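Local coordinates for rieske iron-sulfur protein soxF (Sulfolobus acidocaldarius, PDB 1JM1) that carries a Rieske-type [2Fe-2S] cluster and probably passes electrons along the respiratory chain as part of a quinol oxidase, at residues 121-131 against 140-148. Residues are numbered along the deposited sequence; the frame is centred on the assembly and turned at random.
With MG (magnesium ion), chain B; FES (Fe2/s2 (inorganic) cluster), chain C.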
# COMPACT_ATOMS: atom_id res chain seq x y z
N ASP A 121 4.42 7.25 8.80
CA ASP A 121 3.34 8.15 8.46
C ASP A 121 3.53 8.72 7.08
O ASP A 121 4.61 9.27 6.75
CB ASP A 121 3.25 9.29 9.49
CG ASP A 121 2.79 8.84 10.85
OD1 ASP A 121 1.87 7.99 10.92
OD2 ASP A 121 3.34 9.33 11.83
N LEU A 122 2.56 8.57 6.21
CA LEU A 122 2.64 8.98 4.82
C LEU A 122 1.81 10.27 4.62
O LEU A 122 0.57 10.24 4.81
CB LEU A 122 2.15 7.87 3.92
CG LEU A 122 2.19 8.12 2.42
CD1 LEU A 122 3.56 8.61 1.93
CD2 LEU A 122 1.80 6.83 1.68
N HIS A 123 2.48 11.36 4.31
CA HIS A 123 1.92 12.71 4.28
C HIS A 123 1.78 13.17 2.82
O HIS A 123 2.78 13.27 2.09
CB HIS A 123 2.86 13.61 5.11
CG HIS A 123 2.48 15.04 5.22
ND1 HIS A 123 2.95 15.76 6.30
CD2 HIS A 123 1.77 15.90 4.47
CE1 HIS A 123 2.52 16.99 6.14
NE2 HIS A 123 1.79 17.16 5.05
N CYS A 124 0.56 13.46 2.41
CA CYS A 124 0.26 13.88 1.05
C CYS A 124 0.58 15.34 0.86
O CYS A 124 0.16 16.20 1.65
CB CYS A 124 -1.25 13.68 0.78
SG CYS A 124 -1.63 14.08 -0.97
N PRO A 125 1.31 15.71 -0.22
CA PRO A 125 1.65 17.13 -0.43
C PRO A 125 0.47 17.97 -0.84
O PRO A 125 0.58 19.22 -0.72
CB PRO A 125 2.67 17.04 -1.58
CG PRO A 125 2.27 15.79 -2.34
CD PRO A 125 1.85 14.81 -1.24
N CYS A 126 -0.60 17.43 -1.37
CA CYS A 126 -1.62 18.30 -1.94
C CYS A 126 -2.40 19.06 -0.89
O CYS A 126 -2.52 20.28 -0.97
CB CYS A 126 -2.51 17.50 -2.90
SG CYS A 126 -1.52 16.96 -4.34
N HIS A 127 -2.92 18.35 0.13
CA HIS A 127 -3.72 19.01 1.19
C HIS A 127 -3.33 18.49 2.58
O HIS A 127 -4.02 18.81 3.54
CB HIS A 127 -5.24 18.99 0.99
CG HIS A 127 -5.64 19.23 -0.44
ND1 HIS A 127 -5.73 18.15 -1.32
CD2 HIS A 127 -5.85 20.36 -1.11
CE1 HIS A 127 -6.02 18.69 -2.49
NE2 HIS A 127 -6.10 20.00 -2.41
N GLY A 128 -2.23 17.76 2.74
CA GLY A 128 -1.72 17.44 4.05
C GLY A 128 -2.40 16.28 4.76
O GLY A 128 -2.23 16.11 5.99
N SER A 129 -3.11 15.40 4.06
CA SER A 129 -3.57 14.16 4.67
C SER A 129 -2.38 13.34 5.12
O SER A 129 -1.40 13.20 4.39
CB SER A 129 -4.43 13.34 3.71
OG SER A 129 -5.59 14.01 3.37
N ILE A 130 -2.48 12.78 6.33
CA ILE A 130 -1.44 11.90 6.87
C ILE A 130 -2.07 10.57 7.22
O ILE A 130 -3.00 10.52 8.03
CB ILE A 130 -0.69 12.50 8.06
CG1 ILE A 130 -0.10 13.90 7.70
CG2 ILE A 130 0.39 11.55 8.55
CD1 ILE A 130 0.65 14.57 8.84
N TYR A 131 -1.52 9.51 6.65
CA TYR A 131 -1.96 8.13 6.87
C TYR A 131 -0.96 7.40 7.73
O TYR A 131 0.23 7.37 7.42
CB TYR A 131 -2.09 7.43 5.54
CG TYR A 131 -3.02 8.10 4.54
CD1 TYR A 131 -2.50 8.87 3.50
CD2 TYR A 131 -4.40 7.97 4.65
CE1 TYR A 131 -3.36 9.48 2.60
CE2 TYR A 131 -5.26 8.54 3.73
CZ TYR A 131 -4.72 9.29 2.70
OH TYR A 131 -5.59 9.81 1.77
N VAL A 140 -4.61 10.43 10.41
CA VAL A 140 -4.23 11.09 11.65
C VAL A 140 -4.12 12.59 11.51
O VAL A 140 -3.93 13.27 12.52
CB VAL A 140 -2.97 10.45 12.28
CG1 VAL A 140 -3.25 8.98 12.73
CG2 VAL A 140 -1.77 10.49 11.36
N SER A 141 -4.20 13.14 10.32
CA SER A 141 -4.22 14.58 10.10
C SER A 141 -4.75 14.83 8.73
O SER A 141 -4.66 13.98 7.84
CB SER A 141 -2.75 15.12 10.20
OG SER A 141 -2.78 16.55 10.25
N GLY A 142 -5.31 16.05 8.49
CA GLY A 142 -5.69 16.46 7.17
C GLY A 142 -7.04 15.94 6.78
O GLY A 142 -7.77 15.34 7.57
N PRO A 143 -7.43 16.21 5.53
CA PRO A 143 -8.83 16.09 5.13
C PRO A 143 -9.29 14.76 4.59
O PRO A 143 -10.49 14.58 4.34
CB PRO A 143 -8.97 17.22 4.05
CG PRO A 143 -7.62 17.24 3.41
CD PRO A 143 -6.67 17.04 4.56
N ALA A 144 -8.43 13.77 4.38
CA ALA A 144 -8.84 12.52 3.78
C ALA A 144 -9.96 11.92 4.61
O ALA A 144 -9.87 11.87 5.85
CB ALA A 144 -7.68 11.53 3.69
N PRO A 145 -11.01 11.43 3.98
CA PRO A 145 -12.19 11.02 4.75
C PRO A 145 -12.21 9.57 5.16
O PRO A 145 -13.17 9.16 5.83
CB PRO A 145 -13.34 11.33 3.75
CG PRO A 145 -12.71 11.00 2.42
CD PRO A 145 -11.33 11.58 2.54
N ARG A 146 -11.21 8.79 4.81
CA ARG A 146 -11.18 7.37 5.09
C ARG A 146 -9.74 6.89 4.98
O ARG A 146 -8.89 7.59 4.41
CB ARG A 146 -12.08 6.60 4.13
CG ARG A 146 -11.68 6.71 2.67
CD ARG A 146 -12.74 6.12 1.78
NE ARG A 146 -12.42 6.14 0.34
CZ ARG A 146 -11.89 5.17 -0.34
NH1 ARG A 146 -11.47 4.06 0.23
NH2 ARG A 146 -11.75 5.31 -1.67
N PRO A 147 -9.45 5.71 5.51
CA PRO A 147 -8.06 5.21 5.53
C PRO A 147 -7.54 4.90 4.13
O PRO A 147 -8.26 4.55 3.18
CB PRO A 147 -8.15 3.94 6.37
CG PRO A 147 -9.35 4.16 7.26
CD PRO A 147 -10.33 4.85 6.34
N LEU A 148 -6.21 4.94 4.01
CA LEU A 148 -5.55 4.55 2.79
C LEU A 148 -5.75 3.06 2.52
O LEU A 148 -5.45 2.25 3.40
CB LEU A 148 -4.05 4.85 2.89
CG LEU A 148 -3.26 4.65 1.60
CD1 LEU A 148 -3.70 5.65 0.53
CD2 LEU A 148 -1.77 4.85 1.89
MG MG B . 2.75 9.12 13.86
FE1 FES C . -3.96 14.07 -0.77
FE2 FES C . -5.74 16.13 -0.83
S1 FES C . -4.47 15.49 0.93
S2 FES C . -5.15 14.79 -2.55
O HOH W 1 1.02 8.33 13.36
O HOH W 2 -1.77 17.70 8.05
O HOH W 3 1.84 11.06 13.99
O HOH W 4 2.18 8.97 15.85
O HOH W 5 3.50 7.16 14.04
O HOH W 6 4.52 9.91 14.41
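I130 is held to 140-141 by both polar groups of its backbone: its N gives a hydrogen bond to S141 O (2.9 Å), and its O takes one from V140 N that is nearly straight, 168° at the hydrogen. S141 O also receives the CA-H of S129, while S141 N is buried without a partner. Water 2 bridges the two segments, donating to G128 O (2.6 Å) and hydrogen-bonding S141 OG. I130 splits its branches: CG2 meets V140 CG2 at 3.7 Å, and CD1 lies against S141 CB.

Nearer the cluster, S129 OG accepts a weak, bent bond from A144 N (3.0 Å, 131°). With its CB-OG bond anti to its own carbonyl carbon (chi1 -63°), S129 brings OG to 3.1 Å from bridging sulfide S1. P143 CD packs against both this hydroxyl and H127 O. C124 SG binds FE1 and H127 ND1 binds FE2 (2.1 Å); C94 and H96 complete the two-cysteine, two-histidine ligation of the Rieske centre, and the C126-C99 disulfide ties its two binding loops together.

Y131 lays one ring face over L148 CB, a CH-pi contact 3.9 Å from the ring centroid, with R146 O in the ring plane at the edge. Its OH touches A144 CB and is hydrogen-bonded to V95 N; its side chain also touches that of ligand C94. A phenylalanine here, lacking the hydroxyl, would probably leave V95 N without its mate and the loop of C94 less firmly placed. D121 OD2 binds magnesium, whose other five ligands are waters; water 1 also donates to OD1.

Proline-rich 143-148 thus backs the second cluster-binding loop. S129 OG lies near S1 and Y131 near C94; as in other Rieske proteins, hydroxyls placed so are consistent with a raised reduction potential.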